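Local coordinates for prolyl endopeptidase (Myxococcus xanthus, PDB 2BKL), which probably hydrolyses oligopeptides on the carboxyl side of proline, and to a lesser extent alanine, as a serine endopeptidase of the S9A family, at residues Thr176-Leu187 / Tyr201-Leu209. Numbering follows the deposited sequence.
Sequences TPDSKGFYYEWL and YTTIRYHTL. With SO4 (sulfate ion), chain F.
With CG of Trp186 turned anti to its own backbone nitrogen (chi1 -176°) and the chain of Arg205 bent at chi3 (-55°), indole and guanidinium come to lie flat on one another across the two central antiparallel strands of a four-stranded beta-propeller blade. Their planes are only 6° apart, and Arg205 CZ sits 3.6 Å from the centroid of the Trp186 six-membered ring, a cation-pi stack. The case illustrates how a sheet face can immobilise an arginine: while the indole covers one face of the guanidinium, Tyr184 OH meets its edge, accepting from Arg205 NE at 2.9 Å and from Arg205 NH2 at 2.8 Å. Asp216 also hydrogen-bonds Tyr184 OH and probably steadies the positive charge, though its ion pair with Arg205 is long and weak. A serine in place of Trp186 would probably leave the guanidinium without its flat support and freer to swing away from Tyr184. Beneath these side chains, backbone pairs such as Phe182 with His207 and Tyr184 with Arg205 zip the strands together. On the other face, which carries Tyr183 and Tyr206, the rings meet edge-to-face, with Tyr206 CD1 standing 3.6 Å above the centre of the Tyr183 ring.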
loop_
_atom_site.group_PDB
_atom_site.type_symbol
_atom_site.label_atom_id
_atom_site.label_comp_id
_atom_site.label_asym_id
_atom_site.label_seq_id
_atom_site.Cartn_x
_atom_site.Cartn_y
_atom_site.Cartn_z
ATOM N N THR A 176 24.682 0.401 -11.146
ATOM C CA THR A 176 25.264 0.884 -12.396
ATOM C C THR A 176 25.535 -0.272 -13.351
ATOM O O THR A 176 25.661 -1.401 -12.916
ATOM C CB THR A 176 26.533 1.701 -12.145
ATOM O OG1 THR A 176 27.333 1.084 -11.132
ATOM C CG2 THR A 176 26.164 3.073 -11.559
ATOM N N PRO A 177 25.589 -0.005 -14.653
ATOM C CA PRO A 177 25.814 -1.071 -15.651
ATOM C C PRO A 177 27.074 -1.923 -15.419
ATOM O O PRO A 177 27.081 -3.089 -15.848
ATOM C CB PRO A 177 25.903 -0.309 -16.967
ATOM C CG PRO A 177 25.370 1.026 -16.752
ATOM C CD PRO A 177 25.350 1.304 -15.286
ATOM N N ASP A 178 28.098 -1.386 -14.758
ATOM C CA ASP A 178 29.319 -2.144 -14.456
ATOM C C ASP A 178 29.198 -3.098 -13.277
ATOM O O ASP A 178 30.139 -3.829 -12.980
ATOM C CB ASP A 178 30.499 -1.194 -14.236
ATOM C CG ASP A 178 30.290 -0.209 -13.072
ATOM O OD1 ASP A 178 29.313 -0.353 -12.297
ATOM O OD2 ASP A 178 31.099 0.741 -12.867
ATOM N N SER A 179 28.042 -3.079 -12.619
ATOM C CA SER A 179 27.759 -3.921 -11.450
ATOM C C SER A 179 28.750 -3.684 -10.306
ATOM O O SER A 179 28.873 -4.539 -9.410
ATOM C CB SER A 179 27.742 -5.418 -11.813
ATOM O OG SER A 179 26.720 -5.673 -12.741
ATOM N N LYS A 180 29.395 -2.526 -10.299
ATOM C CA LYS A 180 30.416 -2.230 -9.298
ATOM C C LYS A 180 29.870 -1.511 -8.062
ATOM O O LYS A 180 30.585 -1.379 -7.058
ATOM C CB LYS A 180 31.546 -1.407 -9.925
ATOM C CG LYS A 180 32.366 -2.222 -10.930
ATOM C CD LYS A 180 33.766 -1.689 -11.149
ATOM C CE LYS A 180 34.590 -2.586 -12.079
ATOM N NZ LYS A 180 34.605 -4.013 -11.621
ATOM N N GLY A 181 28.605 -1.107 -8.101
ATOM C CA GLY A 181 27.992 -0.428 -6.973
ATOM C C GLY A 181 26.610 0.065 -7.360
ATOM O O GLY A 181 26.088 -0.221 -8.468
ATOM N N PHE A 182 25.956 0.759 -6.447
ATOM C CA PHE A 182 24.585 1.180 -6.670
ATOM C C PHE A 182 24.289 2.532 -6.008
ATOM O O PHE A 182 24.889 2.906 -4.983
ATOM C CB PHE A 182 23.614 0.125 -6.168
ATOM C CG PHE A 182 23.852 -0.319 -4.750
ATOM C CD1 PHE A 182 23.363 0.444 -3.667
ATOM C CD2 PHE A 182 24.489 -1.525 -4.483
ATOM C CE1 PHE A 182 23.582 0.004 -2.356
ATOM C CE2 PHE A 182 24.692 -1.959 -3.157
ATOM C CZ PHE A 182 24.227 -1.202 -2.123
ATOM N N TYR A 183 23.391 3.282 -6.634
ATOM C CA TYR A 183 22.776 4.470 -6.034
ATOM C C TYR A 183 21.668 4.053 -5.096
ATOM O O TYR A 183 20.955 3.091 -5.352
ATOM C CB TYR A 183 22.178 5.356 -7.125
ATOM C CG TYR A 183 23.200 5.989 -8.046
ATOM C CD1 TYR A 183 23.822 7.205 -7.731
ATOM C CD2 TYR A 183 23.523 5.405 -9.267
ATOM C CE1 TYR A 183 24.718 7.777 -8.558
ATOM C CE2 TYR A 183 24.462 5.972 -10.093
ATOM C CZ TYR A 183 25.041 7.166 -9.742
ATOM O OH TYR A 183 25.966 7.780 -10.553
ATOM N N TYR A 184 21.484 4.786 -4.014
ATOM C CA TYR A 184 20.420 4.457 -3.068
ATOM C C TYR A 184 20.080 5.654 -2.192
ATOM O O TYR A 184 20.855 6.597 -2.057
ATOM C CB TYR A 184 20.793 3.240 -2.188
ATOM C CG TYR A 184 21.925 3.536 -1.232
ATOM C CD1 TYR A 184 23.246 3.653 -1.659
ATOM C CD2 TYR A 184 21.672 3.824 0.091
ATOM C CE1 TYR A 184 24.279 3.976 -0.772
ATOM C CE2 TYR A 184 22.701 4.136 0.981
ATOM C CZ TYR A 184 23.999 4.234 0.541
ATOM O OH TYR A 184 25.011 4.561 1.413
ATOM N N GLU A 185 18.906 5.569 -1.592
ATOM C CA GLU A 185 18.337 6.568 -0.689
ATOM C C GLU A 185 18.701 6.185 0.733
ATOM O O GLU A 185 18.438 5.068 1.167
ATOM C CB GLU A 185 16.829 6.578 -0.818
ATOM C CG GLU A 185 16.267 6.888 -2.199
ATOM C CD GLU A 185 16.529 5.869 -3.317
ATOM O OE1 GLU A 185 16.655 4.667 -3.087
ATOM O OE2 GLU A 185 16.631 6.281 -4.511
ATOM N N TRP A 186 19.330 7.118 1.452
ATOM C CA TRP A 186 19.941 6.858 2.749
ATOM C C TRP A 186 19.415 7.824 3.815
ATOM O O TRP A 186 19.263 9.014 3.552
ATOM C CB TRP A 186 21.467 7.038 2.643
ATOM C CG TRP A 186 22.175 6.688 3.896
ATOM C CD1 TRP A 186 22.257 5.459 4.501
ATOM C CD2 TRP A 186 22.934 7.578 4.709
ATOM N NE1 TRP A 186 23.009 5.547 5.652
ATOM C CE2 TRP A 186 23.453 6.830 5.789
ATOM C CE3 TRP A 186 23.242 8.933 4.628
ATOM C CZ2 TRP A 186 24.246 7.405 6.784
ATOM C CZ3 TRP A 186 24.034 9.505 5.614
ATOM C CH2 TRP A 186 24.521 8.742 6.670
ATOM N N LEU A 187 19.195 7.317 5.029
ATOM C CA LEU A 187 18.912 8.152 6.204
ATOM C C LEU A 187 20.065 8.063 7.187
ATOM O O LEU A 187 20.570 6.971 7.458
ATOM C CB LEU A 187 17.651 7.679 6.909
ATOM C CG LEU A 187 16.339 7.903 6.187
ATOM C CD1 LEU A 187 15.221 7.154 6.855
ATOM C CD2 LEU A 187 15.997 9.375 6.150
ATOM N N TYR A 201 15.609 14.097 5.964
ATOM C CA TYR A 201 17.061 13.898 5.940
ATOM C C TYR A 201 17.562 12.889 4.918
ATOM O O TYR A 201 18.776 12.663 4.810
ATOM C CB TYR A 201 17.560 13.531 7.344
ATOM C CG TYR A 201 17.592 14.732 8.262
ATOM C CD1 TYR A 201 16.457 15.148 8.953
ATOM C CD2 TYR A 201 18.745 15.500 8.394
ATOM C CE1 TYR A 201 16.498 16.250 9.763
ATOM C CE2 TYR A 201 18.764 16.596 9.211
ATOM C CZ TYR A 201 17.649 16.967 9.890
ATOM O OH TYR A 201 17.655 18.074 10.720
ATOM N N THR A 202 16.653 12.336 4.135
ATOM C CA THR A 202 17.015 11.406 3.069
ATOM C C THR A 202 18.021 12.042 2.162
ATOM O O THR A 202 17.804 13.173 1.695
ATOM C CB THR A 202 15.781 11.012 2.245
ATOM O OG1 THR A 202 14.745 10.527 3.120
ATOM C CG2 THR A 202 16.086 9.847 1.331
ATOM N N THR A 203 19.031 11.259 1.817
ATOM C CA THR A 203 20.077 11.669 0.928
ATOM C C THR A 203 20.265 10.618 -0.152
ATOM O O THR A 203 20.044 9.440 0.086
ATOM C CB THR A 203 21.357 11.825 1.768
ATOM O OG1 THR A 203 21.079 12.766 2.835
ATOM C CG2 THR A 203 22.438 12.450 1.000
ATOM N N ILE A 204 20.684 11.018 -1.337
ATOM C CA ILE A 204 21.095 10.032 -2.326
ATOM C C ILE A 204 22.591 9.820 -2.230
ATOM O O ILE A 204 23.328 10.797 -2.241
ATOM C CB ILE A 204 20.722 10.447 -3.752
ATOM C CG1 ILE A 204 19.255 10.861 -3.863
ATOM C CG2 ILE A 204 21.084 9.328 -4.747
ATOM C CD1 ILE A 204 18.233 9.853 -3.440
ATOM N N ARG A 205 23.006 8.557 -2.079
ATOM C CA ARG A 205 24.414 8.172 -2.014
ATOM C C ARG A 205 24.743 7.118 -3.072
ATOM O O ARG A 205 23.852 6.532 -3.660
ATOM C CB ARG A 205 24.776 7.666 -0.623
ATOM C CG ARG A 205 24.537 8.740 0.463
ATOM C CD ARG A 205 25.453 8.596 1.665
ATOM N NE ARG A 205 25.382 7.268 2.256
ATOM C CZ ARG A 205 26.100 6.891 3.323
ATOM N NH1 ARG A 205 26.901 7.775 3.925
ATOM N NH2 ARG A 205 26.018 5.652 3.790
ATOM N N TYR A 206 26.032 6.917 -3.315
ATOM C CA TYR A 206 26.511 5.846 -4.192
ATOM C C TYR A 206 27.405 4.960 -3.370
ATOM O O TYR A 206 28.367 5.436 -2.751
ATOM C CB TYR A 206 27.280 6.342 -5.419
ATOM C CG TYR A 206 27.643 5.203 -6.358
ATOM C CD1 TYR A 206 26.741 4.757 -7.284
ATOM C CD2 TYR A 206 28.862 4.556 -6.293
ATOM C CE1 TYR A 206 27.024 3.694 -8.130
ATOM C CE2 TYR A 206 29.162 3.493 -7.136
ATOM C CZ TYR A 206 28.234 3.077 -8.066
ATOM O OH TYR A 206 28.543 2.013 -8.890
ATOM N N HIS A 207 27.111 3.675 -3.358
ATOM C CA HIS A 207 27.931 2.710 -2.643
ATOM C C HIS A 207 28.738 1.903 -3.658
ATOM O O HIS A 207 28.171 1.249 -4.542
ATOM C CB HIS A 207 27.102 1.755 -1.801
ATOM C CG HIS A 207 27.953 0.756 -1.098
ATOM N ND1 HIS A 207 28.968 1.146 -0.262
ATOM C CD2 HIS A 207 28.022 -0.590 -1.180
ATOM C CE1 HIS A 207 29.605 0.076 0.178
ATOM N NE2 HIS A 207 29.052 -0.992 -0.353
ATOM N N THR A 208 30.056 1.970 -3.550
ATOM C CA THR A 208 30.937 1.115 -4.342
ATOM C C THR A 208 31.136 -0.207 -3.600
ATOM O O THR A 208 31.524 -0.207 -2.421
ATOM C CB THR A 208 32.280 1.818 -4.553
ATOM O OG1 THR A 208 32.115 3.010 -5.357
ATOM C CG2 THR A 208 33.261 0.904 -5.342
ATOM N N LEU A 209 30.843 -1.333 -4.232
ATOM C CA LEU A 209 30.967 -2.627 -3.571
ATOM C C LEU A 209 32.388 -2.830 -3.095
ATOM O O LEU A 209 33.347 -2.535 -3.827
ATOM C CB LEU A 209 30.641 -3.788 -4.514
ATOM C CG LEU A 209 29.212 -4.063 -4.937
ATOM C CD1 LEU A 209 29.108 -5.456 -5.600
ATOM C CD2 LEU A 209 28.248 -3.968 -3.778
HETATM S S SO4 F . 28.977 2.609 -15.594
HETATM O O1 SO4 F . 30.006 3.267 -14.790
HETATM O O2 SO4 F . 28.584 1.450 -14.832
HETATM O O3 SO4 F . 27.925 3.581 -15.901
HETATM O O4 SO4 F . 29.540 2.137 -16.871
HETATM O O HOH W 1 31.068 2.293 -10.460
HETATM O O HOH W 2 33.074 -2.424 -6.606
#